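Serine protease pet (Escherichia coli, PDB 4OM9) acts as a secreted serine protease enterotoxin of enteroaggregative strains, and probably cleaves the host cytoskeletal protein alpha-fodrin. Local coordinates at residues N100-Q105 with Y241-D246; E125-I130 with N180-T185; L175-N180 with E192-S197. All blocks are in the same frame, centred on the assembly; numbering follows the deposited sequence.

Contact 1. Residues N100-Q105 with Y241-D246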
loop_
_atom_site.group_PDB
_atom_site.type_symbol
_atom_site.label_atom_id
_atom_site.label_comp_id
_atom_site.label_asym_id
_atom_site.label_seq_id
_atom_site.Cartn_x
_atom_site.Cartn_y
_atom_site.Cartn_z
ATOM N N ASN A 100 11.699 -29.580 -37.650
ATOM C CA ASN A 100 11.266 -29.879 -36.299
ATOM C C ASN A 100 10.113 -28.960 -35.822
ATOM O O ASN A 100 9.782 -28.964 -34.625
ATOM C CB ASN A 100 12.460 -29.770 -35.342
ATOM C CG ASN A 100 12.314 -30.660 -34.105
ATOM O OD1 ASN A 100 11.808 -31.791 -34.175
ATOM N ND2 ASN A 100 12.774 -30.146 -32.967
ATOM N N ASP A 101 9.539 -28.185 -36.760
ATOM C CA ASP A 101 8.288 -27.421 -36.560
ATOM C C ASP A 101 8.570 -26.095 -35.853
ATOM O O ASP A 101 7.668 -25.438 -35.323
ATOM C CB ASP A 101 7.250 -28.260 -35.784
ATOM C CG ASP A 101 5.879 -27.591 -35.675
ATOM O OD1 ASP A 101 5.484 -26.842 -36.585
ATOM O OD2 ASP A 101 5.179 -27.830 -34.660
ATOM N N PHE A 102 9.831 -25.684 -35.873
ATOM C CA PHE A 102 10.201 -24.439 -35.237
ATOM C C PHE A 102 9.834 -23.266 -36.148
ATOM O O PHE A 102 9.936 -23.364 -37.375
ATOM C CB PHE A 102 11.691 -24.425 -34.902
ATOM C CG PHE A 102 12.163 -23.120 -34.347
ATOM C CD1 PHE A 102 11.899 -22.776 -33.021
ATOM C CD2 PHE A 102 12.849 -22.219 -35.155
ATOM C CE1 PHE A 102 12.323 -21.567 -32.505
ATOM C CE2 PHE A 102 13.280 -20.993 -34.655
ATOM C CZ PHE A 102 13.011 -20.656 -33.328
ATOM N N SER A 103 9.413 -22.157 -35.539
ATOM C CA SER A 103 9.109 -20.951 -36.292
ATOM C C SER A 103 9.594 -19.690 -35.588
ATOM O O SER A 103 9.177 -19.397 -34.475
ATOM C CB SER A 103 7.609 -20.845 -36.555
ATOM O OG SER A 103 7.323 -19.662 -37.301
ATOM N N ILE A 104 10.484 -18.956 -36.255
ATOM C CA ILE A 104 10.898 -17.622 -35.823
ATOM C C ILE A 104 10.248 -16.594 -36.745
ATOM O O ILE A 104 10.335 -16.672 -37.982
ATOM C CB ILE A 104 12.430 -17.447 -35.809
ATOM C CG1 ILE A 104 12.808 -15.997 -35.502
ATOM C CG2 ILE A 104 13.022 -17.829 -37.122
ATOM C CD1 ILE A 104 12.406 -15.522 -34.118
ATOM N N GLN A 105 9.572 -15.647 -36.113
ATOM C CA GLN A 105 8.703 -14.707 -36.784
ATOM C C GLN A 105 9.259 -13.290 -36.724
ATOM O O GLN A 105 9.835 -12.872 -35.705
ATOM C CB GLN A 105 7.305 -14.715 -36.152
ATOM C CG GLN A 105 6.493 -15.996 -36.312
ATOM C CD GLN A 105 5.170 -15.900 -35.560
ATOM O OE1 GLN A 105 5.149 -15.725 -34.339
ATOM N NE2 GLN A 105 4.064 -15.983 -36.287
ATOM N N TYR A 241 4.717 -32.431 -26.326
ATOM C CA TYR A 241 6.009 -32.288 -26.957
ATOM C C TYR A 241 6.294 -30.829 -27.252
ATOM O O TYR A 241 5.440 -30.108 -27.752
ATOM C CB TYR A 241 6.077 -33.137 -28.228
ATOM C CG TYR A 241 5.829 -34.576 -27.897
ATOM C CD1 TYR A 241 4.532 -35.041 -27.706
ATOM C CD2 TYR A 241 6.879 -35.460 -27.710
ATOM C CE1 TYR A 241 4.285 -36.341 -27.375
ATOM C CE2 TYR A 241 6.635 -36.774 -27.369
ATOM C CZ TYR A 241 5.333 -37.203 -27.211
ATOM O OH TYR A 241 5.049 -38.506 -26.869
ATOM N N VAL A 242 7.506 -30.417 -26.901
ATOM C CA VAL A 242 7.975 -29.076 -27.153
ATOM C C VAL A 242 9.072 -29.047 -28.207
ATOM O O VAL A 242 10.093 -29.734 -28.080
ATOM C CB VAL A 242 8.518 -28.429 -25.885
ATOM C CG1 VAL A 242 8.749 -26.943 -26.124
ATOM C CG2 VAL A 242 7.561 -28.668 -24.709
ATOM N N THR A 243 8.860 -28.241 -29.242
ATOM C CA THR A 243 9.921 -27.944 -30.202
ATOM C C THR A 243 10.955 -27.076 -29.510
ATOM O O THR A 243 10.652 -25.969 -29.102
ATOM C CB THR A 243 9.376 -27.236 -31.453
ATOM O OG1 THR A 243 8.555 -28.155 -32.182
ATOM C CG2 THR A 243 10.510 -26.731 -32.349
ATOM N N PRO A 244 12.173 -27.600 -29.341
ATOM C CA PRO A 244 13.240 -26.886 -28.639
ATOM C C PRO A 244 13.588 -25.594 -29.345
ATOM O O PRO A 244 13.737 -25.609 -30.578
ATOM C CB PRO A 244 14.419 -27.864 -28.687
ATOM C CG PRO A 244 13.797 -29.207 -28.970
ATOM C CD PRO A 244 12.626 -28.907 -29.850
ATOM N N PHE A 245 13.725 -24.502 -28.599
ATOM C CA PHE A 245 14.082 -23.223 -29.220
ATOM C C PHE A 245 15.333 -23.332 -30.084
ATOM O O PHE A 245 16.327 -23.921 -29.671
ATOM C CB PHE A 245 14.314 -22.127 -28.173
ATOM C CG PHE A 245 14.960 -20.895 -28.751
ATOM C CD1 PHE A 245 14.199 -19.957 -29.424
ATOM C CD2 PHE A 245 16.331 -20.701 -28.663
ATOM C CE1 PHE A 245 14.791 -18.828 -29.978
ATOM C CE2 PHE A 245 16.922 -19.583 -29.203
ATOM C CZ PHE A 245 16.153 -18.643 -29.864
ATOM N N ASP A 246 15.300 -22.716 -31.261
ATOM C CA ASP A 246 16.382 -22.895 -32.243
ATOM C C ASP A 246 17.088 -21.571 -32.569
ATOM O O ASP A 246 16.592 -20.775 -33.353
ATOM C CB ASP A 246 15.817 -23.542 -33.511
ATOM C CG ASP A 246 16.850 -23.700 -34.626
ATOM O OD1 ASP A 246 18.020 -23.277 -34.500
ATOM O OD2 ASP A 246 16.468 -24.270 -35.662
HETATM O O HOH W 1 13.927 -27.617 -32.877
#
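Phe102 spreads its ring across Asp246: CB of Asp246 sits over the ring centre, 3.6 Å from the centroid of the Phe102 ring and 11° off its normal, a CH-pi contact. The backbone N of Asp246 also lies over a face, 3.4 Å from Phe102 CE1. CB of Phe102 points toward residues 241-246, and CG is anti to the backbone N (chi1 175°). The rim of the ring then meets a second aromatic, with Phe102 CE1 4.0 Å from Phe245 CD1. The two rings form an offset edge-to-face pair, planes at 85°, in which Phe102 offers its edge and Phe245 its face. A large flat residue suits this place because base, rim and face all find partners; at the base, CB of Phe102 packs 3.6 Å from Thr243 CG2.

The segments belong to two different antiparallel sheets of a chymotrypsin-like (clan PA) protease domain, so the contact joins one sheet to the other. Asp101 lies at this junction. Its OD1 accepts from the backbone N of His72 and its OD2 is bonded to His229 ND1; the place beside His72 between the two sheets is consistent with the aspartate of the catalytic triad in such proteases.

Threonine serves Thr243 with both its branches: while CG2 packs, OG1 donates to Asn100 O at 2.9 Å, in the plane of that carbonyl. The Asn100 amide lies beside the proline ring, ND2 being 3.4 Å from Pro244 CD, and water 1 accepts from Asn100 ND2 while donating to Pro244 O. Asn189 O also receives a bond from ND2, and Lys190 bonds OD1, so both ends of the amide are used. Asp246 is the N-cap of helix 247-255; its side chain caps a backbone N of that helix and OD2 is bonded to Thr249 OG1, while CB covers the Phe102 ring.

Contact 2. Residues E125-I130 with N180-T185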
loop_
_atom_site.group_PDB
_atom_site.type_symbol
_atom_site.label_atom_id
_atom_site.label_comp_id
_atom_site.label_asym_id
_atom_site.label_seq_id
_atom_site.Cartn_x
_atom_site.Cartn_y
_atom_site.Cartn_z
ATOM N N GLU A 125 23.533 -29.016 -25.737
ATOM C CA GLU A 125 24.324 -29.427 -24.585
ATOM C C GLU A 125 23.927 -30.847 -24.284
ATOM O O GLU A 125 22.810 -31.242 -24.609
ATOM C CB GLU A 125 24.067 -28.524 -23.375
ATOM C CG GLU A 125 24.716 -27.153 -23.444
ATOM C CD GLU A 125 26.170 -27.185 -23.021
ATOM O OE1 GLU A 125 26.464 -26.729 -21.893
ATOM O OE2 GLU A 125 27.016 -27.671 -23.807
ATOM N N ASN A 126 24.816 -31.626 -23.677
ATOM C CA ASN A 126 24.451 -33.001 -23.338
ATOM C C ASN A 126 23.444 -33.038 -22.183
ATOM O O ASN A 126 23.279 -32.056 -21.448
ATOM C CB ASN A 126 25.696 -33.856 -23.013
ATOM C CG ASN A 126 26.491 -33.336 -21.823
ATOM O OD1 ASN A 126 25.932 -32.910 -20.813
ATOM N ND2 ASN A 126 27.808 -33.384 -21.938
ATOM N N ASN A 127 22.776 -34.175 -22.039
ATOM C CA ASN A 127 21.709 -34.337 -21.062
ATOM C C ASN A 127 22.088 -33.968 -19.628
ATOM O O ASN A 127 21.314 -33.291 -18.936
ATOM C CB ASN A 127 21.197 -35.773 -21.103
ATOM C CG ASN A 127 20.239 -36.008 -22.243
ATOM O OD1 ASN A 127 20.165 -35.208 -23.170
ATOM N ND2 ASN A 127 19.493 -37.103 -22.178
ATOM N N GLN A 128 23.272 -34.378 -19.187
ATOM C CA GLN A 128 23.683 -34.070 -17.823
ATOM C C GLN A 128 23.843 -32.549 -17.589
ATOM O O GLN A 128 23.484 -32.045 -16.524
ATOM C CB GLN A 128 24.976 -34.795 -17.471
ATOM C CG GLN A 128 25.338 -34.721 -15.986
ATOM C CD GLN A 128 24.269 -35.301 -15.070
ATOM O OE1 GLN A 128 24.087 -36.529 -14.977
ATOM N NE2 GLN A 128 23.561 -34.416 -14.365
ATOM N N ASN A 129 24.373 -31.835 -18.581
ATOM C CA ASN A 129 24.588 -30.397 -18.472
ATOM C C ASN A 129 23.267 -29.640 -18.357
ATOM O O ASN A 129 23.134 -28.706 -17.568
ATOM C CB ASN A 129 25.382 -29.869 -19.673
ATOM C CG ASN A 129 26.888 -29.897 -19.444
ATOM O OD1 ASN A 129 27.376 -30.451 -18.456
ATOM N ND2 ASN A 129 27.630 -29.300 -20.369
ATOM N N ILE A 130 22.296 -30.062 -19.151
ATOM C CA ILE A 130 20.976 -29.459 -19.136
ATOM C C ILE A 130 20.260 -29.732 -17.800
ATOM O O ILE A 130 19.587 -28.855 -17.241
ATOM C CB ILE A 130 20.150 -29.975 -20.331
ATOM C CG1 ILE A 130 20.871 -29.620 -21.636
ATOM C CG2 ILE A 130 18.757 -29.402 -20.329
ATOM C CD1 ILE A 130 20.096 -29.977 -22.887
ATOM N N ASN A 180 11.017 -36.703 -21.019
ATOM C CA ASN A 180 12.047 -37.051 -21.997
ATOM C C ASN A 180 12.624 -35.819 -22.681
ATOM O O ASN A 180 11.971 -35.191 -23.521
ATOM C CB ASN A 180 11.495 -38.016 -23.057
ATOM C CG ASN A 180 12.591 -38.809 -23.767
ATOM O OD1 ASN A 180 13.768 -38.435 -23.730
ATOM N ND2 ASN A 180 12.205 -39.919 -24.410
ATOM N N LEU A 181 13.862 -35.494 -22.332
ATOM C CA LEU A 181 14.602 -34.425 -22.976
ATOM C C LEU A 181 14.753 -34.624 -24.470
ATOM O O LEU A 181 14.799 -33.662 -25.205
ATOM C CB LEU A 181 15.986 -34.280 -22.351
ATOM C CG LEU A 181 16.054 -33.381 -21.119
ATOM C CD1 LEU A 181 17.479 -33.340 -20.562
ATOM C CD2 LEU A 181 15.542 -31.974 -21.469
ATOM N N ARG A 182 14.865 -35.870 -24.918
ATOM C CA ARG A 182 15.055 -36.131 -26.337
ATOM C C ARG A 182 14.143 -37.255 -26.802
ATOM O O ARG A 182 14.586 -38.392 -27.004
ATOM C CB ARG A 182 16.523 -36.471 -26.650
ATOM C CG ARG A 182 17.542 -35.918 -25.641
ATOM C CD ARG A 182 18.922 -35.663 -26.251
ATOM N NE ARG A 182 18.941 -34.382 -26.927
ATOM C CZ ARG A 182 19.558 -33.290 -26.485
ATOM N NH1 ARG A 182 20.259 -33.306 -25.363
ATOM N NH2 ARG A 182 19.491 -32.178 -27.199
ATOM N N ALA A 183 12.865 -36.924 -26.961
ATOM C CA ALA A 183 11.883 -37.846 -27.522
ATOM C C ALA A 183 12.017 -37.950 -29.046
ATOM O O ALA A 183 12.137 -36.932 -29.732
ATOM C CB ALA A 183 10.484 -37.410 -27.151
ATOM N N ASN A 184 11.990 -39.182 -29.558
ATOM C CA ASN A 184 12.154 -39.438 -30.990
ATOM C C ASN A 184 10.842 -39.313 -31.751
ATOM O O ASN A 184 10.070 -40.263 -31.845
ATOM C CB ASN A 184 12.749 -40.835 -31.217
ATOM C CG ASN A 184 12.805 -41.224 -32.688
ATOM O OD1 ASN A 184 13.208 -40.435 -33.550
ATOM N ND2 ASN A 184 12.390 -42.444 -32.982
ATOM N N THR A 185 10.586 -38.143 -32.307
ATOM C CA THR A 185 9.328 -37.941 -32.999
ATOM C C THR A 185 9.551 -37.714 -34.481
ATOM O O THR A 185 10.684 -37.563 -34.937
ATOM C CB THR A 185 8.578 -36.750 -32.444
ATOM O OG1 THR A 185 9.358 -35.570 -32.676
ATOM C CG2 THR A 185 8.332 -36.916 -30.955
HETATM O O HOH W 2 16.763 -38.755 -23.466
#
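The guanidinium of Arg182 and the amide of Asn127 lie nearly coplanar, 15° apart, and meet at the guanidinium edge, while Arg182 also makes a cation-pi contact with Tyr123. Here the first turn of helix 127-134 meets the corner at 181-182, where strand 172-185 of the chymotrypsin-like domain changes direction. Arg182 NH1 donates to Asn127 OD1 at 2.9 Å, and the approach is almost straight in line with the amide C=O (175°). NH1 also makes a weak bond of 3.4 Å to Glu125 O, and NH2 donates to Tyr123 O. Arginine suits the place because its several N-H groups can serve acceptors both in the chain before the helix and in its first turn. The bend at chi3 (82°) turns NE aside from the line of the aliphatic chain, whose CD passes 3.4 Å from Asn127 OD1.

Next to these bonds Leu181 and Ile130, both buried, slide past each other in opposite directions, with Leu181 CD1 4.1 Å from Ile130 CG2; branched apolar chains suit this buried side of the contact. Asn126 is the N-cap, its OD1 accepting from Asn129 N at 2.9 Å. A second asparagine shapes the corner: Asn180 OD1 accepts from the backbone N of Arg182 at 3.0 Å in an Asx turn, the donor standing above the amide plane. Water 2 donates to that same Asn180 OD1 and weakly accepts from Asn127 ND2.

Contact 3. Residues L175-N180 with E192-S197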
loop_
_atom_site.group_PDB
_atom_site.type_symbol
_atom_site.label_atom_id
_atom_site.label_comp_id
_atom_site.label_asym_id
_atom_site.label_seq_id
_atom_site.Cartn_x
_atom_site.Cartn_y
_atom_site.Cartn_z
ATOM N N LEU A 175 1.745 -26.531 -15.085
ATOM C CA LEU A 175 2.982 -26.853 -14.397
ATOM C C LEU A 175 3.369 -28.257 -14.823
ATOM O O LEU A 175 2.497 -29.128 -14.916
ATOM C CB LEU A 175 2.817 -26.769 -12.886
ATOM C CG LEU A 175 3.950 -27.378 -12.057
ATOM C CD1 LEU A 175 5.100 -26.409 -12.005
ATOM C CD2 LEU A 175 3.482 -27.772 -10.630
ATOM N N PHE A 176 4.653 -28.501 -15.073
ATOM C CA PHE A 176 5.050 -29.805 -15.610
ATOM C C PHE A 176 6.422 -30.284 -15.144
ATOM O O PHE A 176 7.241 -29.502 -14.662
ATOM C CB PHE A 176 5.015 -29.756 -17.149
ATOM C CG PHE A 176 5.998 -28.789 -17.748
ATOM C CD1 PHE A 176 7.359 -29.089 -17.797
ATOM C CD2 PHE A 176 5.566 -27.581 -18.262
ATOM C CE1 PHE A 176 8.252 -28.194 -18.308
ATOM C CE2 PHE A 176 6.466 -26.682 -18.792
ATOM C CZ PHE A 176 7.809 -26.988 -18.816
ATOM N N HIS A 177 6.678 -31.571 -15.336
ATOM C CA HIS A 177 8.024 -32.124 -15.209
ATOM C C HIS A 177 8.433 -32.757 -16.535
ATOM O O HIS A 177 7.606 -33.366 -17.205
ATOM C CB HIS A 177 8.091 -33.156 -14.078
ATOM C CG HIS A 177 6.990 -34.177 -14.120
ATOM N ND1 HIS A 177 5.737 -33.940 -13.600
ATOM C CD2 HIS A 177 6.971 -35.444 -14.602
ATOM C CE1 HIS A 177 4.981 -35.018 -13.770
ATOM N NE2 HIS A 177 5.705 -35.939 -14.375
ATOM N N ILE A 178 9.696 -32.623 -16.920
ATOM C CA ILE A 178 10.145 -33.212 -18.181
ATOM C C ILE A 178 10.410 -34.717 -18.074
ATOM O O ILE A 178 11.251 -35.152 -17.291
ATOM C CB ILE A 178 11.433 -32.541 -18.717
ATOM C CG1 ILE A 178 11.234 -31.035 -18.886
ATOM C CG2 ILE A 178 11.867 -33.200 -20.044
ATOM C CD1 ILE A 178 12.289 -30.380 -19.732
ATOM N N THR A 179 9.715 -35.488 -18.912
ATOM C CA THR A 179 9.792 -36.955 -18.915
ATOM C C THR A 179 10.734 -37.501 -19.993
ATOM O O THR A 179 11.199 -38.626 -19.892
ATOM C CB THR A 179 8.393 -37.581 -19.113
ATOM O OG1 THR A 179 7.762 -37.003 -20.261
ATOM C CG2 THR A 179 7.505 -37.323 -17.886
ATOM N N ASN A 180 11.017 -36.703 -21.019
ATOM C CA ASN A 180 12.047 -37.051 -21.997
ATOM C C ASN A 180 12.624 -35.819 -22.681
ATOM O O ASN A 180 11.971 -35.191 -23.521
ATOM C CB ASN A 180 11.495 -38.016 -23.057
ATOM C CG ASN A 180 12.591 -38.809 -23.767
ATOM O OD1 ASN A 180 13.768 -38.435 -23.730
ATOM N ND2 ASN A 180 12.205 -39.919 -24.410
ATOM N N GLU A 192 9.717 -33.778 -24.086
ATOM C CA GLU A 192 8.440 -34.358 -23.717
ATOM C C GLU A 192 8.169 -34.050 -22.262
ATOM O O GLU A 192 9.063 -34.164 -21.421
ATOM C CB GLU A 192 8.444 -35.871 -23.964
ATOM C CG GLU A 192 7.172 -36.602 -23.525
ATOM C CD GLU A 192 7.360 -38.132 -23.517
ATOM O OE1 GLU A 192 7.710 -38.676 -22.450
ATOM O OE2 GLU A 192 7.170 -38.780 -24.568
ATOM N N TYR A 193 6.949 -33.622 -21.957
ATOM C CA TYR A 193 6.630 -33.381 -20.562
ATOM C C TYR A 193 5.287 -33.969 -20.170
ATOM O O TYR A 193 4.461 -34.332 -21.017
ATOM C CB TYR A 193 6.706 -31.874 -20.221
ATOM C CG TYR A 193 5.531 -30.936 -20.546
ATOM C CD1 TYR A 193 4.255 -31.159 -20.034
ATOM C CD2 TYR A 193 5.742 -29.755 -21.260
ATOM C CE1 TYR A 193 3.208 -30.281 -20.276
ATOM C CE2 TYR A 193 4.694 -28.853 -21.510
ATOM C CZ TYR A 193 3.428 -29.131 -21.009
ATOM O OH TYR A 193 2.366 -28.285 -21.233
ATOM N N GLU A 194 5.112 -34.063 -18.857
ATOM C CA GLU A 194 3.889 -34.520 -18.237
ATOM C C GLU A 194 3.496 -33.486 -17.177
ATOM O O GLU A 194 4.361 -32.952 -16.473
ATOM C CB GLU A 194 4.093 -35.904 -17.624
ATOM C CG GLU A 194 2.900 -36.490 -16.884
ATOM C CD GLU A 194 3.231 -37.847 -16.265
ATOM O OE1 GLU A 194 3.697 -37.869 -15.107
ATOM O OE2 GLU A 194 3.040 -38.883 -16.944
ATOM N N ASN A 195 2.206 -33.188 -17.081
ATOM C CA ASN A 195 1.745 -32.229 -16.079
ATOM C C ASN A 195 1.793 -32.765 -14.656
ATOM O O ASN A 195 1.815 -33.979 -14.436
ATOM C CB ASN A 195 0.330 -31.786 -16.389
ATOM C CG ASN A 195 0.282 -30.823 -17.525
ATOM O OD1 ASN A 195 0.330 -29.600 -17.322
ATOM N ND2 ASN A 195 0.218 -31.350 -18.734
ATOM N N ASP A 196 1.837 -31.844 -13.701
ATOM C CA ASP A 196 1.612 -32.181 -12.299
ATOM C C ASP A 196 0.248 -32.858 -12.173
ATOM O O ASP A 196 -0.720 -32.438 -12.819
ATOM C CB ASP A 196 1.678 -30.912 -11.433
ATOM C CG ASP A 196 1.541 -31.201 -9.950
ATOM O OD1 ASP A 196 2.569 -31.545 -9.341
ATOM O OD2 ASP A 196 0.420 -31.065 -9.400
ATOM N N SER A 197 0.160 -33.891 -11.345
ATOM C CA SER A 197 -1.089 -34.644 -11.208
ATOM C C SER A 197 -2.142 -33.942 -10.335
ATOM O O SER A 197 -3.290 -34.350 -10.316
ATOM C CB SER A 197 -0.815 -36.047 -10.645
ATOM O OG SER A 197 -0.342 -35.991 -9.311
HETATM O O HOH W 3 9.660 -40.577 -24.646
#
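Strands 175-178 and 192-195 run antiparallel with a marked twist, 137° between their directions and 4.6 Å apart at closest approach. They form part of a beta hairpin in the chymotrypsin-like domain, interrupted by a classic beta bulge in which Thr179 and Asn180 together face Glu192. Glu192 O accepts from Thr179 N at 2.9 Å and from Asn180 N at 3.2 Å, both arriving from the same face of its plane, and Asn180 O takes Glu192 N in return. On the His177 side of the bulge, His177 and Glu194 exchange two backbone bonds, and Asp196 N reaches Leu175 O.

Phe176 and Tyr193 form an offset stack, centroids 4.1 Å apart and planes at 9°, and the CB of Phe176 adds a CH-pi contact 3.7 Å from the centroid of the Tyr193 ring. Tyrosine suits its place because its OH reaches Arg149 while its ring stays in the stack.

His177, Glu194 and Glu192 lie on the face of the sheet opposite Ile178 and Tyr193; His177 and Glu194 lie side by side and point the same way. His177 NE2 donates to Glu194 OE1 at 2.9 Å; the oxygen lies in the ring plane but is met from above the carboxylate, whose plane is nearly perpendicular to the imidazole. Lys239 forms a salt bridge with the other oxygen, OE2, and the two partners would help to stabilise a charged carboxylate here.

Thr179 OG1 occupies the crowded position between backbone N and carbonyl carbon (chi1 52°), from which it donates to Glu192 OE1 at 2.8 Å on the anti lone pair. The second carboxylate oxygen, Glu192 OE2, takes a bond from water 3, which accepts from Asn180 ND2 at 2.6 Å.

How the contacts relate
Strand 239-244 of contact 1 lies next to strand 188-195 of contact 3 in one antiparallel sheet, and strand 172-185 serves both contacts 2 and 3, which share Asn180. Tyr241 links all three: its OH lies 3.1 Å from Glu192 OE2, a probable hydrogen bond, and its CD2 packs 3.8 Å from Thr185 CG2. Val242 CG2 adds packing on Tyr193 CD2 at 4.0 Å. The centre of contact 2 is about 15 Å from that of contact 1 and about 14 Å from that of contact 3. The centres of contacts 1 and 3 are about 18 Å apart; contact 1 includes Asp101, the probable triad aspartate.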